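Local atomic coordinates of HOBA (Helicobacter pylori, PDB entry 2UVP), a protein that is required for initiation of DNA replication and increases binding of the initiator DnaA to the oriC region. Residues W119-I124 against F140-E145. Numbering follows the deposited sequence.
Sequences WHVGKI and FLWLFE
W119, F140 and W142 form an aromatic cluster on one face of the parallel sheet, where strands 116-121 and 139-143 run side by side. F140 turns its edge to the face of W119: CD1 sits over the centre of the indole, 3.6 Å from W119 CD2, with the planes at 51°. From W142, NE1 lies over the centre of the F140 ring. W119 CG lies anti to the backbone N (chi1 179°). The two indoles meet obliquely, W119 NE1 standing above one face of W142, 3.4 Å from its CE2. V121 lies alongside W142, and L165 of helix 161-180 packs on both.

Between the strands, F140 O accepts from H120 N (3.1 Å), H120 O from W142 N and W142 O from G122 N; the last two bonds are nearly straight. H120 shares the other face with L141, and the end of L143 reaches its ring: L143 CD2 lies 3.8 Å from H120 CD2, at the edge of the imidazole and in its plane. H120 ND1 bonds S59 OG, while NE2 donates to K123 O (2.9 Å) from above that carbonyl's plane. Past the strands, water joins G122 O to F144 N, and the F144 ring reaches G122 CA through CE2 (3.7 Å).

Strand 116-121, helix 127-133 and strand 139-143 form a beta-alpha-beta unit. Its neighbouring strands are thus joined by three backbone hydrogen bonds and, on the W119/F140/W142 face, by aromatic packing in which indole NE1 atoms lie against ring faces, while on the other a buried histidine with both ring nitrogens engaged ties the turn at 122-123 to the sheet.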
loop_
_atom_site.group_PDB
_atom_site.type_symbol
_atom_site.label_atom_id
_atom_site.label_comp_id
_atom_site.label_asym_id
_atom_site.label_seq_id
_atom_site.Cartn_x
_atom_site.Cartn_y
_atom_site.Cartn_z
ATOM N N TRP A 119 -9.649 7.741 16.103
ATOM C CA TRP A 119 -10.664 6.676 16.110
ATOM C C TRP A 119 -9.904 5.386 15.995
ATOM O O TRP A 119 -9.287 5.108 14.957
ATOM C CB TRP A 119 -11.591 6.840 14.921
ATOM C CG TRP A 119 -12.675 5.812 14.756
ATOM C CD1 TRP A 119 -12.889 4.662 15.495
ATOM C CD2 TRP A 119 -13.691 5.842 13.757
ATOM N NE1 TRP A 119 -13.991 3.988 15.002
ATOM C CE2 TRP A 119 -14.491 4.685 13.930
ATOM C CE3 TRP A 119 -13.990 6.726 12.716
ATOM C CZ2 TRP A 119 -15.599 4.419 13.123
ATOM C CZ3 TRP A 119 -15.083 6.472 11.916
ATOM C CH2 TRP A 119 -15.884 5.314 12.125
ATOM N N HIS A 120 -9.891 4.596 17.069
ATOM C CA HIS A 120 -9.073 3.383 17.039
ATOM C C HIS A 120 -9.958 2.175 17.250
ATOM O O HIS A 120 -10.849 2.212 18.101
ATOM C CB HIS A 120 -7.955 3.407 18.088
ATOM C CG HIS A 120 -7.165 2.141 18.126
ATOM N ND1 HIS A 120 -6.206 1.835 17.180
ATOM C CD2 HIS A 120 -7.262 1.050 18.931
ATOM C CE1 HIS A 120 -5.707 0.640 17.440
ATOM N NE2 HIS A 120 -6.363 0.129 18.468
ATOM N N VAL A 121 -9.685 1.112 16.497
ATOM C CA VAL A 121 -10.427 -0.144 16.630
ATOM C C VAL A 121 -9.521 -1.308 16.973
ATOM O O VAL A 121 -8.614 -1.658 16.211
ATOM C CB VAL A 121 -11.189 -0.487 15.330
ATOM C CG1 VAL A 121 -12.030 -1.752 15.541
ATOM C CG2 VAL A 121 -12.052 0.706 14.919
ATOM N N GLY A 122 -9.785 -1.929 18.123
ATOM C CA GLY A 122 -9.185 -3.200 18.449
ATOM C C GLY A 122 -8.088 -3.076 19.488
ATOM O O GLY A 122 -8.072 -2.125 20.292
ATOM N N LYS A 123 -7.184 -4.042 19.454
ATOM C CA LYS A 123 -6.045 -4.093 20.388
ATOM C C LYS A 123 -5.138 -2.897 20.189
ATOM O O LYS A 123 -4.982 -2.407 19.051
ATOM C CB LYS A 123 -5.238 -5.360 20.156
ATOM C CG LYS A 123 -5.990 -6.636 20.471
ATOM C CD LYS A 123 -5.079 -7.862 20.407
ATOM C CE LYS A 123 -4.587 -8.132 18.990
ATOM N NZ LYS A 123 -3.984 -9.498 18.827
ATOM N N ILE A 124 -4.524 -2.461 21.288
ATOM C CA ILE A 124 -3.503 -1.414 21.243
ATOM C C ILE A 124 -2.148 -2.136 21.296
ATOM O O ILE A 124 -1.706 -2.585 22.364
ATOM C CB ILE A 124 -3.682 -0.393 22.384
ATOM C CG1 ILE A 124 -5.070 0.259 22.285
ATOM C CG2 ILE A 124 -2.561 0.659 22.326
ATOM C CD1 ILE A 124 -5.512 1.090 23.481
ATOM N N PHE A 140 -12.392 8.301 19.749
ATOM C CA PHE A 140 -13.574 7.465 19.562
ATOM C C PHE A 140 -12.983 6.079 19.567
ATOM O O PHE A 140 -12.427 5.624 18.558
ATOM C CB PHE A 140 -14.149 7.807 18.186
ATOM C CG PHE A 140 -15.469 7.142 17.828
ATOM C CD1 PHE A 140 -15.748 6.896 16.477
ATOM C CD2 PHE A 140 -16.458 6.868 18.776
ATOM C CE1 PHE A 140 -16.987 6.346 16.064
ATOM C CE2 PHE A 140 -17.695 6.323 18.380
ATOM C CZ PHE A 140 -17.953 6.053 17.021
ATOM N N LEU A 141 -13.043 5.418 20.721
ATOM C CA LEU A 141 -12.279 4.201 20.926
ATOM C C LEU A 141 -13.171 2.978 21.001
ATOM O O LEU A 141 -14.077 2.898 21.848
ATOM C CB LEU A 141 -11.424 4.296 22.196
ATOM C CG LEU A 141 -10.464 5.495 22.265
ATOM C CD1 LEU A 141 -9.678 5.508 23.592
ATOM C CD2 LEU A 141 -9.524 5.530 21.081
ATOM N N TRP A 142 -12.901 2.032 20.112
ATOM C CA TRP A 142 -13.637 0.791 20.068
ATOM C C TRP A 142 -12.667 -0.259 20.519
ATOM O O TRP A 142 -11.829 -0.722 19.737
ATOM C CB TRP A 142 -14.094 0.510 18.637
ATOM C CG TRP A 142 -15.031 1.500 18.026
ATOM C CD1 TRP A 142 -15.266 2.803 18.397
ATOM C CD2 TRP A 142 -15.826 1.263 16.863
ATOM N NE1 TRP A 142 -16.191 3.373 17.536
ATOM C CE2 TRP A 142 -16.553 2.440 16.596
ATOM C CE3 TRP A 142 -16.024 0.136 16.041
ATOM C CZ2 TRP A 142 -17.464 2.538 15.519
ATOM C CZ3 TRP A 142 -16.924 0.238 14.963
ATOM C CH2 TRP A 142 -17.631 1.428 14.719
ATOM N N LEU A 143 -12.747 -0.616 21.802
ATOM C CA LEU A 143 -11.684 -1.395 22.435
ATOM C C LEU A 143 -12.196 -2.680 23.037
ATOM O O LEU A 143 -13.406 -2.826 23.250
ATOM C CB LEU A 143 -11.010 -0.571 23.559
ATOM C CG LEU A 143 -10.475 0.812 23.162
ATOM C CD1 LEU A 143 -10.021 1.589 24.415
ATOM C CD2 LEU A 143 -9.352 0.688 22.142
ATOM N N PHE A 144 -11.267 -3.596 23.307
ATOM C CA PHE A 144 -11.596 -4.835 24.011
ATOM C C PHE A 144 -11.548 -4.694 25.543
ATOM O O PHE A 144 -11.996 -5.590 26.278
ATOM C CB PHE A 144 -10.684 -5.944 23.523
ATOM C CG PHE A 144 -10.792 -6.196 22.044
ATOM C CD1 PHE A 144 -12.033 -6.391 21.452
ATOM C CD2 PHE A 144 -9.656 -6.271 21.258
ATOM C CE1 PHE A 144 -12.139 -6.634 20.074
ATOM C CE2 PHE A 144 -9.739 -6.526 19.887
ATOM C CZ PHE A 144 -10.995 -6.707 19.298
ATOM N N GLU A 145 -10.991 -3.583 26.014
ATOM C CA GLU A 145 -11.103 -3.190 27.429
ATOM C C GLU A 145 -10.964 -1.687 27.560
ATOM O O GLU A 145 -10.270 -1.058 26.762
ATOM C CB GLU A 145 -10.075 -3.900 28.304
ATOM C CG GLU A 145 -8.640 -3.833 27.820
ATOM C CD GLU A 145 -7.713 -4.708 28.673
ATOM O OE1 GLU A 145 -7.606 -4.441 29.896
ATOM O OE2 GLU A 145 -7.100 -5.659 28.116
HETATM O O HOH W 1 -8.382 -2.939 22.933
#